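Local structure of cellobiose 2-epimerase (Spirochaeta thermophila DSM 6192, 5ZIG) at residues 166-169 / 170-174; 94-97 / 98-101; 236-239 / 240-244; 188-191 / 192-195. The protein probably catalyses the reversible epimerisation of cellobiose to 4-O-beta-D-glucopyranosyl-D-mannose, as a member of the N-acylglucosamine 2-epimerase family. All coordinates share one frame; numbering follows the deposited sequence.

Interaction 1. Residues 166-169 / 170-174; sequences EAFT and EDWST
T169 and W172 are the ends of a type I turn, closed by W172 N giving to T169 O (2.8 Å), while T169 N gives to T174 O (3.0 Å) where the chain heads back toward strand 175-176. F168 CA adds a C-H contact to the same oxygen of T174, at 3.3 Å. The threonine hydroxyl works inside the turn: with chi1 at 46°, T169 OG1 sits between its own N and carbonyl carbon, where it gives to D171 OD1 (3.1 Å) and accepts from T174 N (3.1 Å). The T169 and D171 side chains run alongside each other, pointing the same way. D171 OD1 also takes S173 N, making an Asx turn, and S173 OG; both hydroxyls arrive on its syn side and the amide on its anti side, all tilted about 30° out of the carboxylate plane. F168 instead meets W172, CD1 against CE3 at 3.8 Å, the two side chains crossing at about a right angle with their ring planes 36° apart, in neither a stack nor an edge-to-face pair. The end of E170 leaves the turn for a salt bridge with R115. Three donors gathered on one oxygen brace the exposed tip of this hairpin from within and would tend to keep D171 ionised.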
ATOM      1  N   GLU A 166      13.611   0.496 -11.710  1.00 35.57           N
ATOM      2  CA  GLU A 166      13.215  -0.210 -10.497  1.00 26.75           C
ATOM      3  C   GLU A 166      14.101   0.155  -9.313  1.00 30.84           C
ATOM      4  O   GLU A 166      13.605   0.405  -8.206  1.00 23.82           O
ATOM      5  CB  GLU A 166      13.262  -1.713 -10.765  1.00 30.42           C
ATOM      6  CG  GLU A 166      12.791  -2.590  -9.620  1.00 37.32           C
ATOM      7  CD  GLU A 166      11.300  -2.496  -9.379  1.00 31.52           C
ATOM      8  OE1 GLU A 166      10.557  -2.094 -10.292  1.00 35.21           O
ATOM      9  OE2 GLU A 166      10.874  -2.844  -8.268  1.00 27.55           O
ATOM     10  N   ALA A 167      15.417   0.193  -9.521  1.00 29.08           N
ATOM     11  CA  ALA A 167      16.330   0.281  -8.392  1.00 30.25           C
ATOM     12  C   ALA A 167      17.683   0.786  -8.881  1.00 36.34           C
ATOM     13  O   ALA A 167      17.971   0.784 -10.080  1.00 32.16           O
ATOM     14  CB  ALA A 167      16.467  -1.075  -7.691  1.00 27.70           C
ATOM     15  N   PHE A 168      18.498   1.239  -7.930  1.00 27.69           N
ATOM     16  CA  PHE A 168      19.822   1.759  -8.222  1.00 26.62           C
ATOM     17  C   PHE A 168      20.821   1.242  -7.199  1.00 28.70           C
ATOM     18  O   PHE A 168      20.467   0.850  -6.081  1.00 22.71           O
ATOM     19  CB  PHE A 168      19.843   3.302  -8.238  1.00 23.40           C
ATOM     20  CG  PHE A 168      19.199   3.904  -9.446  1.00 20.61           C
ATOM     21  CD1 PHE A 168      17.822   4.093  -9.494  1.00 33.30           C
ATOM     22  CD2 PHE A 168      19.966   4.279 -10.539  1.00 25.63           C
ATOM     23  CE1 PHE A 168      17.224   4.659 -10.622  1.00 28.48           C
ATOM     24  CE2 PHE A 168      19.377   4.831 -11.663  1.00 30.52           C
ATOM     25  CZ  PHE A 168      18.004   5.010 -11.711  1.00 24.74           C
ATOM     26  N   THR A 169      22.090   1.249  -7.614  1.00 39.25           N
ATOM     27  CA  THR A 169      23.210   1.012  -6.725  1.00 30.28           C
ATOM     28  C   THR A 169      23.244   2.071  -5.626  1.00 34.83           C
ATOM     29  O   THR A 169      22.581   3.115  -5.700  1.00 31.81           O
ATOM     30  CB  THR A 169      24.523   1.037  -7.505  1.00 31.35           C
ATOM     31  OG1 THR A 169      24.532   2.170  -8.386  1.00 29.07           O
ATOM     32  CG2 THR A 169      24.699  -0.239  -8.322  1.00 32.86           C
ATOM     33  N   GLU A 170      24.063   1.802  -4.606  1.00 30.47           N
ATOM     34  CA  GLU A 170      24.073   2.650  -3.421  1.00 26.11           C
ATOM     35  C   GLU A 170      24.286   4.122  -3.783  1.00 32.83           C
ATOM     36  O   GLU A 170      23.564   5.001  -3.291  1.00 23.68           O
ATOM     37  CB  GLU A 170      25.143   2.158  -2.441  1.00 27.78           C
ATOM     38  CG  GLU A 170      25.206   2.978  -1.166  1.00 29.38           C
ATOM     39  CD  GLU A 170      26.281   2.501  -0.207  1.00 34.53           C
ATOM     40  OE1 GLU A 170      27.039   1.573  -0.573  1.00 34.09           O
ATOM     41  OE2 GLU A 170      26.368   3.065   0.909  1.00 33.09           O
ATOM     42  N   ASP A 171      25.241   4.405  -4.684  1.00 35.53           N
ATOM     43  CA  ASP A 171      25.580   5.771  -5.065  1.00 28.30           C
ATOM     44  C   ASP A 171      24.605   6.381  -6.066  1.00 29.50           C
ATOM     45  O   ASP A 171      24.858   7.493  -6.544  1.00 35.14           O
ATOM     46  CB  ASP A 171      27.012   5.825  -5.629  1.00 31.84           C
ATOM     47  CG  ASP A 171      27.207   4.929  -6.855  1.00 41.53           C
ATOM     48  OD1 ASP A 171      26.209   4.590  -7.537  1.00 39.12           O
ATOM     49  OD2 ASP A 171      28.364   4.565  -7.149  1.00 44.52           O
ATOM     50  N   TRP A 172      23.523   5.672  -6.405  1.00 32.55           N
ATOM     51  CA  TRP A 172      22.462   6.100  -7.326  1.00 26.90           C
ATOM     52  C   TRP A 172      22.962   6.271  -8.758  1.00 34.62           C
ATOM     53  O   TRP A 172      22.349   7.006  -9.552  1.00 38.08           O
ATOM     54  CB  TRP A 172      21.789   7.399  -6.863  1.00 26.82           C
ATOM     55  CG  TRP A 172      20.854   7.291  -5.681  1.00 37.33           C
ATOM     56  CD1 TRP A 172      21.159   7.543  -4.377  1.00 35.88           C
ATOM     57  CD2 TRP A 172      19.453   6.957  -5.705  1.00 32.66           C
ATOM     58  NE1 TRP A 172      20.050   7.367  -3.585  1.00 30.15           N
ATOM     59  CE2 TRP A 172      18.987   7.021  -4.375  1.00 32.11           C
ATOM     60  CE3 TRP A 172      18.548   6.631  -6.722  1.00 31.33           C
ATOM     61  CZ2 TRP A 172      17.662   6.742  -4.029  1.00 25.72           C
ATOM     62  CZ3 TRP A 172      17.215   6.356  -6.369  1.00 23.15           C
ATOM     63  CH2 TRP A 172      16.799   6.411  -5.038  1.00 21.29           C
ATOM     64  N   SER A 173      24.048   5.595  -9.122  1.00 28.31           N
ATOM     65  CA  SER A 173      24.655   5.781 -10.433  1.00 29.90           C
ATOM     66  C   SER A 173      24.162   4.793 -11.479  1.00 34.65           C
ATOM     67  O   SER A 173      24.085   5.146 -12.659  1.00 37.86           O
ATOM     68  CB  SER A 173      26.182   5.642 -10.334  1.00 36.16           C
ATOM     69  OG  SER A 173      26.575   4.280 -10.271  1.00 32.34           O
ATOM     70  N   THR A 174      23.860   3.560 -11.079  1.00 37.09           N
ATOM     71  CA  THR A 174      23.625   2.446 -11.987  1.00 29.00           C
ATOM     72  C   THR A 174      22.241   1.859 -11.751  1.00 33.90           C
ATOM     73  O   THR A 174      21.973   1.352 -10.650  1.00 21.01           O
ATOM     74  CB  THR A 174      24.705   1.376 -11.766  1.00 40.74           C
ATOM     75  OG1 THR A 174      25.989   1.925 -12.083  1.00 42.78           O
ATOM     76  CG2 THR A 174      24.436   0.121 -12.604  1.00 42.45           C
TER

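Interaction 2. Residues 94-97 / 98-101; sequences LYDA and THRG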
ATOM      1  N   LEU A  94      18.203   3.734   8.478  1.00 21.37           N
ATOM      2  CA  LEU A  94      17.939   3.430   7.073  1.00 23.52           C
ATOM      3  C   LEU A  94      18.395   4.543   6.124  1.00 22.98           C
ATOM      4  O   LEU A  94      18.617   4.289   4.929  1.00 23.39           O
ATOM      5  CB  LEU A  94      16.446   3.131   6.894  1.00 25.68           C
ATOM      6  CG  LEU A  94      16.073   1.787   7.548  1.00 27.64           C
ATOM      7  CD1 LEU A  94      14.628   1.776   8.081  1.00 20.48           C
ATOM      8  CD2 LEU A  94      16.332   0.589   6.602  1.00 21.55           C
ATOM      9  N   TYR A  95      18.539   5.761   6.628  1.00 21.79           N
ATOM     10  CA  TYR A  95      18.968   6.876   5.800  1.00 24.69           C
ATOM     11  C   TYR A  95      20.463   6.773   5.454  1.00 26.03           C
ATOM     12  O   TYR A  95      21.302   6.520   6.324  1.00 23.98           O
ATOM     13  CB  TYR A  95      18.660   8.179   6.539  1.00 23.74           C
ATOM     14  CG  TYR A  95      18.928   9.434   5.753  1.00 24.93           C
ATOM     15  CD1 TYR A  95      18.300   9.660   4.545  1.00 21.29           C
ATOM     16  CD2 TYR A  95      19.822  10.391   6.228  1.00 27.76           C
ATOM     17  CE1 TYR A  95      18.554  10.825   3.815  1.00 30.41           C
ATOM     18  CE2 TYR A  95      20.081  11.541   5.524  1.00 29.41           C
ATOM     19  CZ  TYR A  95      19.445  11.763   4.321  1.00 30.20           C
ATOM     20  OH  TYR A  95      19.715  12.922   3.629  1.00 36.70           O
ATOM     21  N   ASP A  96      20.787   6.964   4.175  1.00 23.50           N
ATOM     22  CA  ASP A  96      22.167   6.961   3.684  1.00 34.78           C
ATOM     23  C   ASP A  96      22.664   8.401   3.774  1.00 32.99           C
ATOM     24  O   ASP A  96      22.383   9.219   2.900  1.00 30.15           O
ATOM     25  CB  ASP A  96      22.235   6.394   2.260  1.00 29.22           C
ATOM     26  CG  ASP A  96      23.681   6.349   1.678  1.00 26.18           C
ATOM     27  OD1 ASP A  96      23.903   5.826   0.560  1.00 23.40           O
ATOM     28  OD2 ASP A  96      24.596   6.863   2.334  1.00 29.02           O
ATOM     29  N   ALA A  97      23.388   8.721   4.850  1.00 29.38           N
ATOM     30  CA  ALA A  97      23.851  10.088   5.044  1.00 34.98           C
ATOM     31  C   ALA A  97      24.893  10.509   4.016  1.00 35.18           C
ATOM     32  O   ALA A  97      25.147  11.709   3.881  1.00 28.73           O
ATOM     33  CB  ALA A  97      24.419  10.263   6.454  1.00 36.81           C
ATOM     34  N   THR A  98      25.480   9.562   3.283  1.00 33.10           N
ATOM     35  CA  THR A  98      26.482   9.878   2.274  1.00 44.16           C
ATOM     36  C   THR A  98      25.840  10.126   0.911  1.00 41.35           C
ATOM     37  O   THR A  98      25.986  11.208   0.333  1.00 33.49           O
ATOM     38  CB  THR A  98      27.522   8.746   2.187  1.00 38.73           C
ATOM     39  OG1 THR A  98      28.129   8.545   3.471  1.00 33.63           O
ATOM     40  CG2 THR A  98      28.589   9.080   1.163  1.00 41.03           C
ATOM     41  N   HIS A  99      25.127   9.137   0.385  1.00 36.54           N
ATOM     42  CA  HIS A  99      24.583   9.233  -0.967  1.00 34.79           C
ATOM     43  C   HIS A  99      23.102   9.582  -0.997  1.00 30.34           C
ATOM     44  O   HIS A  99      22.514   9.618  -2.082  1.00 33.07           O
ATOM     45  CB  HIS A  99      24.821   7.920  -1.722  1.00 34.35           C
ATOM     46  CG  HIS A  99      26.239   7.425  -1.642  1.00 32.10           C
ATOM     47  ND1 HIS A  99      27.241   7.888  -2.477  1.00 31.44           N
ATOM     48  CD2 HIS A  99      26.822   6.520  -0.822  1.00 25.79           C
ATOM     49  CE1 HIS A  99      28.378   7.288  -2.171  1.00 29.42           C
ATOM     50  NE2 HIS A  99      28.148   6.444  -1.177  1.00 33.25           N
ATOM     51  N   ARG A 100      22.491   9.813   0.166  1.00 29.58           N
ATOM     52  CA  ARG A 100      21.074  10.160   0.306  1.00 33.19           C
ATOM     53  C   ARG A 100      20.150   9.016  -0.104  1.00 22.45           C
ATOM     54  O   ARG A 100      20.610   7.932  -0.494  1.00 26.83           O
ATOM     55  CB  ARG A 100      20.749  11.430  -0.487  1.00 40.55           C
ATOM     56  CG  ARG A 100      21.720  12.579  -0.212  1.00 45.56           C
ATOM     57  CD  ARG A 100      22.001  12.711   1.276  1.00 50.87           C
ATOM     58  NE  ARG A 100      23.239  13.436   1.530  1.00 55.34           N
ATOM     59  CZ  ARG A 100      23.299  14.586   2.189  1.00 60.42           C
ATOM     60  NH1 ARG A 100      22.182  15.131   2.661  1.00 57.99           N
ATOM     61  NH2 ARG A 100      24.467  15.190   2.376  1.00 56.96           N
ATOM     62  N   GLY A 101      18.845   9.249  -0.012  1.00 23.89           N
ATOM     63  CA  GLY A 101      17.894   8.149  -0.096  1.00 29.51           C
ATOM     64  C   GLY A 101      18.050   7.209   1.094  1.00 27.28           C
ATOM     65  O   GLY A 101      18.785   7.466   2.049  1.00 28.60           O
TER
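D96 folds its carboxylate back over the turn that follows it: OD2 accepts from T98 N and from H99 N, each at 3.0 Å. Both amides come down on the same face of the carboxylate, well out of its plane, and the H99 bond is the straighter (169°). With CG anti to the backbone N (chi1 -179°), the carboxylate is carried across to the two N-H groups. Its other oxygen, OD1, lies in the plane of the H99 ring at the edge, 3.3 Å from CD2, the carboxylate and ring planes being steeply inclined to each other. The bond to T98 N makes an Asx turn, here extended by the H99 amide, in the loop that leads from helix 77-94 to strand 105-106, one of the helix connections of the (alpha/alpha)6 barrel. D96 N gives an almost straight bond to G101 O (3.0 Å), and R100 N a weak one to D96 O, so D96 closes the base of the loop against R100 and G101. Further out, Y95 and R100 approach each other obliquely, ring and guanidinium planes 85° apart. The Y95 hydroxyl touches R100 CD at 3.3 Å, and its bond from NH1 is weak; a bend at chi2 turns the arginine toward it. A97 O lies over one face of the guanidinium. E147 of helix 139-156 holds this outer pair, accepting from Y95 OH and forming a salt bridge with R100 NH1, while K117 forms a salt bridge with D96 OD1 and also bonds R100 O.

Interaction 3. Residues 236-239 / 240-244; sequences LYFA and EDWAP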
ATOM      1  N   LEU A 236       2.163  -6.751 -15.209  1.00 33.37           N
ATOM      2  CA  LEU A 236       3.082  -6.843 -14.081  1.00 32.85           C
ATOM      3  C   LEU A 236       4.457  -6.248 -14.383  1.00 32.60           C
ATOM      4  O   LEU A 236       4.936  -5.386 -13.640  1.00 30.90           O
ATOM      5  CB  LEU A 236       3.217  -8.306 -13.641  1.00 29.33           C
ATOM      6  CG  LEU A 236       1.944  -8.934 -13.067  1.00 24.57           C
ATOM      7  CD1 LEU A 236       2.178 -10.378 -12.670  1.00 22.66           C
ATOM      8  CD2 LEU A 236       1.439  -8.136 -11.878  1.00 28.77           C
ATOM      9  N   TYR A 237       5.086  -6.686 -15.472  1.00 35.95           N
ATOM     10  CA  TYR A 237       6.517  -6.533 -15.678  1.00 38.56           C
ATOM     11  C   TYR A 237       6.791  -6.010 -17.083  1.00 37.61           C
ATOM     12  O   TYR A 237       6.175  -6.466 -18.051  1.00 33.93           O
ATOM     13  CB  TYR A 237       7.235  -7.876 -15.475  1.00 37.99           C
ATOM     14  CG  TYR A 237       6.990  -8.556 -14.136  1.00 35.44           C
ATOM     15  CD1 TYR A 237       7.337  -7.928 -12.938  1.00 28.39           C
ATOM     16  CD2 TYR A 237       6.456  -9.845 -14.072  1.00 37.19           C
ATOM     17  CE1 TYR A 237       7.132  -8.547 -11.712  1.00 27.32           C
ATOM     18  CE2 TYR A 237       6.251 -10.482 -12.847  1.00 25.78           C
ATOM     19  CZ  TYR A 237       6.596  -9.824 -11.675  1.00 31.42           C
ATOM     20  OH  TYR A 237       6.401 -10.451 -10.463  1.00 40.40           O
ATOM     21  N   PHE A 238       7.732  -5.067 -17.198  1.00 31.62           N
ATOM     22  CA  PHE A 238       7.914  -4.348 -18.455  1.00 34.82           C
ATOM     23  C   PHE A 238       9.391  -4.085 -18.742  1.00 33.46           C
ATOM     24  O   PHE A 238      10.176  -3.801 -17.833  1.00 27.32           O
ATOM     25  CB  PHE A 238       7.153  -3.014 -18.435  1.00 29.94           C
ATOM     26  CG  PHE A 238       5.688  -3.148 -18.081  1.00 28.40           C
ATOM     27  CD1 PHE A 238       5.278  -3.169 -16.762  1.00 27.98           C
ATOM     28  CD2 PHE A 238       4.725  -3.243 -19.084  1.00 23.70           C
ATOM     29  CE1 PHE A 238       3.909  -3.296 -16.437  1.00 36.80           C
ATOM     30  CE2 PHE A 238       3.378  -3.358 -18.778  1.00 27.88           C
ATOM     31  CZ  PHE A 238       2.963  -3.383 -17.450  1.00 29.11           C
ATOM     32  N   ALA A 239       9.749  -4.152 -20.028  1.00 31.13           N
ATOM     33  CA  ALA A 239      11.076  -3.744 -20.483  1.00 32.17           C
ATOM     34  C   ALA A 239      11.246  -2.235 -20.335  1.00 27.81           C
ATOM     35  O   ALA A 239      10.317  -1.507 -19.980  1.00 27.98           O
ATOM     36  CB  ALA A 239      11.308  -4.153 -21.942  1.00 27.92           C
ATOM     37  N   GLU A 240      12.457  -1.758 -20.645  1.00 22.71           N
ATOM     38  CA  GLU A 240      12.733  -0.328 -20.563  1.00 28.74           C
ATOM     39  C   GLU A 240      11.786   0.466 -21.454  1.00 30.94           C
ATOM     40  O   GLU A 240      11.204   1.467 -21.013  1.00 32.80           O
ATOM     41  CB  GLU A 240      14.192  -0.050 -20.934  1.00 36.15           C
ATOM     42  CG  GLU A 240      14.729   1.256 -20.383  1.00 44.23           C
ATOM     43  CD  GLU A 240      15.991   1.727 -21.097  1.00 46.32           C
ATOM     44  OE1 GLU A 240      16.323   1.154 -22.160  1.00 42.07           O
ATOM     45  OE2 GLU A 240      16.644   2.668 -20.588  1.00 41.11           O
ATOM     46  N   ASP A 241      11.582   0.011 -22.701  1.00 26.87           N
ATOM     47  CA  ASP A 241      10.656   0.649 -23.627  1.00 32.26           C
ATOM     48  C   ASP A 241       9.196   0.225 -23.399  1.00 35.34           C
ATOM     49  O   ASP A 241       8.369   0.419 -24.298  1.00 31.77           O
ATOM     50  CB  ASP A 241      11.068   0.369 -25.080  1.00 33.78           C
ATOM     51  CG  ASP A 241      10.958  -1.104 -25.461  1.00 38.10           C
ATOM     52  OD1 ASP A 241      10.500  -1.934 -24.643  1.00 33.79           O
ATOM     53  OD2 ASP A 241      11.342  -1.440 -26.598  1.00 35.19           O
ATOM     54  N   TRP A 242       8.880  -0.364 -22.243  1.00 30.28           N
ATOM     55  CA  TRP A 242       7.517  -0.673 -21.780  1.00 30.71           C
ATOM     56  C   TRP A 242       6.917  -1.890 -22.469  1.00 30.03           C
ATOM     57  O   TRP A 242       5.731  -2.150 -22.326  1.00 28.86           O
ATOM     58  CB  TRP A 242       6.572   0.527 -21.922  1.00 27.79           C
ATOM     59  CG  TRP A 242       6.853   1.533 -20.875  1.00 23.71           C
ATOM     60  CD1 TRP A 242       7.479   2.744 -21.038  1.00 29.60           C
ATOM     61  CD2 TRP A 242       6.574   1.405 -19.474  1.00 29.01           C
ATOM     62  NE1 TRP A 242       7.582   3.381 -19.820  1.00 32.94           N
ATOM     63  CE2 TRP A 242       7.031   2.583 -18.847  1.00 27.00           C
ATOM     64  CE3 TRP A 242       5.972   0.409 -18.689  1.00 35.81           C
ATOM     65  CZ2 TRP A 242       6.909   2.793 -17.476  1.00 35.97           C
ATOM     66  CZ3 TRP A 242       5.842   0.624 -17.333  1.00 36.85           C
ATOM     67  CH2 TRP A 242       6.319   1.801 -16.736  1.00 38.26           C
ATOM     68  N   ALA A 243       7.710  -2.654 -23.198  1.00 30.38           N
ATOM     69  CA  ALA A 243       7.222  -3.918 -23.706  1.00 29.27           C
ATOM     70  C   ALA A 243       6.853  -4.830 -22.535  1.00 33.49           C
ATOM     71  O   ALA A 243       7.579  -4.882 -21.528  1.00 23.68           O
ATOM     72  CB  ALA A 243       8.279  -4.574 -24.604  1.00 24.38           C
ATOM     73  N   PRO A 244       5.725  -5.539 -22.617  1.00 40.41           N
ATOM     74  CA  PRO A 244       5.355  -6.488 -21.556  1.00 37.19           C
ATOM     75  C   PRO A 244       6.368  -7.616 -21.401  1.00 34.73           C
ATOM     76  O   PRO A 244       6.831  -8.204 -22.379  1.00 36.92           O
ATOM     77  CB  PRO A 244       4.002  -7.023 -22.030  1.00 30.83           C
ATOM     78  CG  PRO A 244       3.478  -5.933 -22.921  1.00 28.85           C
ATOM     79  CD  PRO A 244       4.654  -5.384 -23.616  1.00 29.84           C
TER
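F238 and W242 form the tight side of this turn, an offset edge-to-face pair in which the benzene edge of the indole comes up to the phenylalanine face. W242 CE3 lies 3.6 Å from F238 CG, and CZ3 sits over the face; the ring centroids are 5.3 Å apart and the planes meet at 60°. F238 has CG beside its backbone N (chi1 -53°); W242 leaves the backbone heading away from residues 236-239, and its indole end turns back to meet the ring. Beyond the pair the indole stays enclosed: H227 stacks on it, H194 meets it edge-to-face, and I223 and I228 of helix 211-228 add apolar cover. The backbone is close here too, with A239 N giving to A243 O at 2.7 Å, and F238 CA only 3.1 Å from that oxygen. The solvent side is looser. A239 CB and A243 CB come no nearer than 4.1 Å, and the exposed D241 reaches back with OD1 to accept from A243 N (3.2 Å), an Asx turn whose donor lies above the carboxylate plane. P244 is exposed as well, although it faces F238 as a non-hydrogen-bonded antiparallel pair. E240 turns outward, its carboxylate bonded to Y165 OH. W242 N gives to A239 O (2.9 Å), closing a type I turn, and W242 has positive phi. Together with the A239-A243 bond, this is the pattern of a beta hairpin with a type I turn and G1 beta bulge, joining strands 237-238 and 244-245.

Interaction 4. Residues 188-191 / 192-195; sequences PKTM and NTHL
H194 lays its imidazole edge-on against the carbonyl of T190: ND1 gives to T190 O at 2.8 Å in a bond of 167°, and the oxygen lies almost exactly in the ring plane. The backbone N of H194 reaches the same oxygen at 3.2 Å from the opposite face of the carbonyl plane, so one residue grips T190 O twice. A first torsion of -81° swings the ring back along the chain to make this possible. The edge of the ring also meets K189, CE1 lying 4.0 Å from CB, while the lysine chain runs on extended to a salt bridge with D158 and a bond to E240 O. The T190 side chain crosses that of T193 obliquely, and T190 OG1 accepts from T193 N at 3.2 Å; E166 hydrogen-bonds both threonine hydroxyls. This is an N-cap: T190 ends strand 189-190 and caps helix 191-208, one of the helices of the (alpha/alpha)6 barrel. M191 curls over the first turn of the helix, where the bend at chi2 brings SD to 3.3 Å from N192 N and 4.5 Å from L195 CB; chi3 only sets CE. L195 N bonds M191 O (2.8 Å). L195 itself packs on helix 251-269, and both L195 and H194 touch F224 of helix 211-228. H194 NE2 bonds Y164 N, so both ring nitrogens are engaged and the rotation of the imidazole is fixed.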
ATOM      1  N   PRO A 188      13.372  -4.421 -16.125  1.00 25.78           N
ATOM      2  CA  PRO A 188      13.841  -3.103 -15.671  1.00 29.05           C
ATOM      3  C   PRO A 188      12.751  -2.256 -15.027  1.00 30.97           C
ATOM      4  O   PRO A 188      13.084  -1.340 -14.260  1.00 27.63           O
ATOM      5  CB  PRO A 188      14.375  -2.451 -16.963  1.00 21.78           C
ATOM      6  CG  PRO A 188      14.533  -3.595 -17.958  1.00 21.33           C
ATOM      7  CD  PRO A 188      13.421  -4.541 -17.593  1.00 27.12           C
ATOM      8  N   LYS A 189      11.470  -2.548 -15.281  1.00 23.45           N
ATOM      9  CA  LYS A 189      10.374  -1.794 -14.680  1.00 29.08           C
ATOM     10  C   LYS A 189       9.256  -2.730 -14.207  1.00 26.85           C
ATOM     11  O   LYS A 189       9.018  -3.792 -14.796  1.00 23.23           O
ATOM     12  CB  LYS A 189       9.830  -0.762 -15.679  1.00 31.85           C
ATOM     13  CG  LYS A 189      10.803   0.370 -15.986  1.00 29.62           C
ATOM     14  CD  LYS A 189      10.432   1.119 -17.254  1.00 33.21           C
ATOM     15  CE  LYS A 189      11.436   2.261 -17.503  1.00 39.81           C
ATOM     16  NZ  LYS A 189      11.165   3.022 -18.763  1.00 34.26           N
ATOM     17  N   THR A 190       8.570  -2.328 -13.129  1.00 22.02           N
ATOM     18  CA  THR A 190       7.451  -3.093 -12.579  1.00 20.75           C
ATOM     19  C   THR A 190       6.263  -2.166 -12.297  1.00 27.97           C
ATOM     20  O   THR A 190       6.449  -1.007 -11.899  1.00 21.36           O
ATOM     21  CB  THR A 190       7.863  -3.875 -11.272  1.00 22.48           C
ATOM     22  OG1 THR A 190       8.113  -2.961 -10.196  1.00 31.16           O
ATOM     23  CG2 THR A 190       9.110  -4.745 -11.490  1.00 21.57           C
ATOM     24  N   MET A 191       5.038  -2.679 -12.528  1.00 29.72           N
ATOM     25  CA  MET A 191       3.826  -1.952 -12.133  1.00 27.93           C
ATOM     26  C   MET A 191       3.852  -1.661 -10.645  1.00 24.57           C
ATOM     27  O   MET A 191       3.496  -0.563 -10.203  1.00 25.96           O
ATOM     28  CB  MET A 191       2.588  -2.775 -12.534  1.00 28.64           C
ATOM     29  CG  MET A 191       1.209  -2.571 -11.815  1.00 25.65           C
ATOM     30  SD  MET A 191       1.087  -3.056 -10.082  1.00 23.23           S
ATOM     31  CE  MET A 191       1.151  -4.852 -10.301  1.00 21.39           C
ATOM     32  N   ASN A 192       4.353  -2.617  -9.871  1.00 26.98           N
ATOM     33  CA  ASN A 192       4.287  -2.521  -8.425  1.00 33.24           C
ATOM     34  C   ASN A 192       4.999  -1.268  -7.930  1.00 29.23           C
ATOM     35  O   ASN A 192       4.442  -0.480  -7.153  1.00 27.08           O
ATOM     36  CB  ASN A 192       4.890  -3.791  -7.827  1.00 32.39           C
ATOM     37  CG  ASN A 192       4.770  -3.829  -6.343  1.00 38.99           C
ATOM     38  OD1 ASN A 192       3.673  -3.717  -5.794  1.00 33.67           O
ATOM     39  ND2 ASN A 192       5.900  -3.977  -5.671  1.00 37.39           N
ATOM     40  N   THR A 193       6.231  -1.056  -8.398  1.00 21.21           N
ATOM     41  CA  THR A 193       6.976   0.133  -8.007  1.00 24.95           C
ATOM     42  C   THR A 193       6.328   1.403  -8.548  1.00 25.44           C
ATOM     43  O   THR A 193       6.286   2.434  -7.861  1.00 26.15           O
ATOM     44  CB  THR A 193       8.422   0.011  -8.488  1.00 26.59           C
ATOM     45  OG1 THR A 193       9.087  -0.995  -7.706  1.00 27.62           O
ATOM     46  CG2 THR A 193       9.139   1.322  -8.327  1.00 20.29           C
ATOM     47  N   HIS A 194       5.799   1.353  -9.765  1.00 32.12           N
ATOM     48  CA  HIS A 194       5.160   2.546 -10.307  1.00 27.57           C
ATOM     49  C   HIS A 194       3.922   2.925  -9.505  1.00 26.29           C
ATOM     50  O   HIS A 194       3.684   4.113  -9.252  1.00 32.39           O
ATOM     51  CB  HIS A 194       4.835   2.347 -11.785  1.00 28.53           C
ATOM     52  CG  HIS A 194       6.020   2.570 -12.669  1.00 30.96           C
ATOM     53  ND1 HIS A 194       6.958   1.591 -12.907  1.00 27.15           N
ATOM     54  CD2 HIS A 194       6.463   3.678 -13.306  1.00 29.44           C
ATOM     55  CE1 HIS A 194       7.901   2.071 -13.695  1.00 25.51           C
ATOM     56  NE2 HIS A 194       7.630   3.337 -13.949  1.00 29.11           N
ATOM     57  N   LEU A 195       3.154   1.923  -9.053  1.00 20.34           N
ATOM     58  CA  LEU A 195       1.934   2.217  -8.304  1.00 20.13           C
ATOM     59  C   LEU A 195       2.268   2.873  -6.979  1.00 24.00           C
ATOM     60  O   LEU A 195       1.577   3.793  -6.529  1.00 24.91           O
ATOM     61  CB  LEU A 195       1.122   0.938  -8.073  1.00 20.71           C
ATOM     62  CG  LEU A 195      -0.163   1.078  -7.236  1.00 23.67           C
ATOM     63  CD1 LEU A 195      -1.156   1.865  -8.047  1.00 20.16           C
ATOM     64  CD2 LEU A 195      -0.789  -0.262  -6.856  1.00 20.28           C
TER

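How the interactions relate
The four contacts follow one another round the barrel in space. Interactions 1 and 2, centres 12 Å apart, meet where W172 NE1 probably bonds R100 O (3.2 Å). Interaction 1 reaches interaction 4 through E166, whose OE1 lies 2.6 Å from T190 OG1 and whose OE2 lies 2.6 Å from T193 OG1, so one carboxylate holds both threonine hydroxyls at the start of helix 191-208. Interactions 3 and 4, centres 9 Å apart, share a sheet; L236 O lies 2.9 Å from M191 N. Interactions 2 and 3 stay about 21 Å apart at their nearest atoms. Interaction 4 is the innermost, about 13 Å from the chain centre, toward the central cavity that holds the active site in this family.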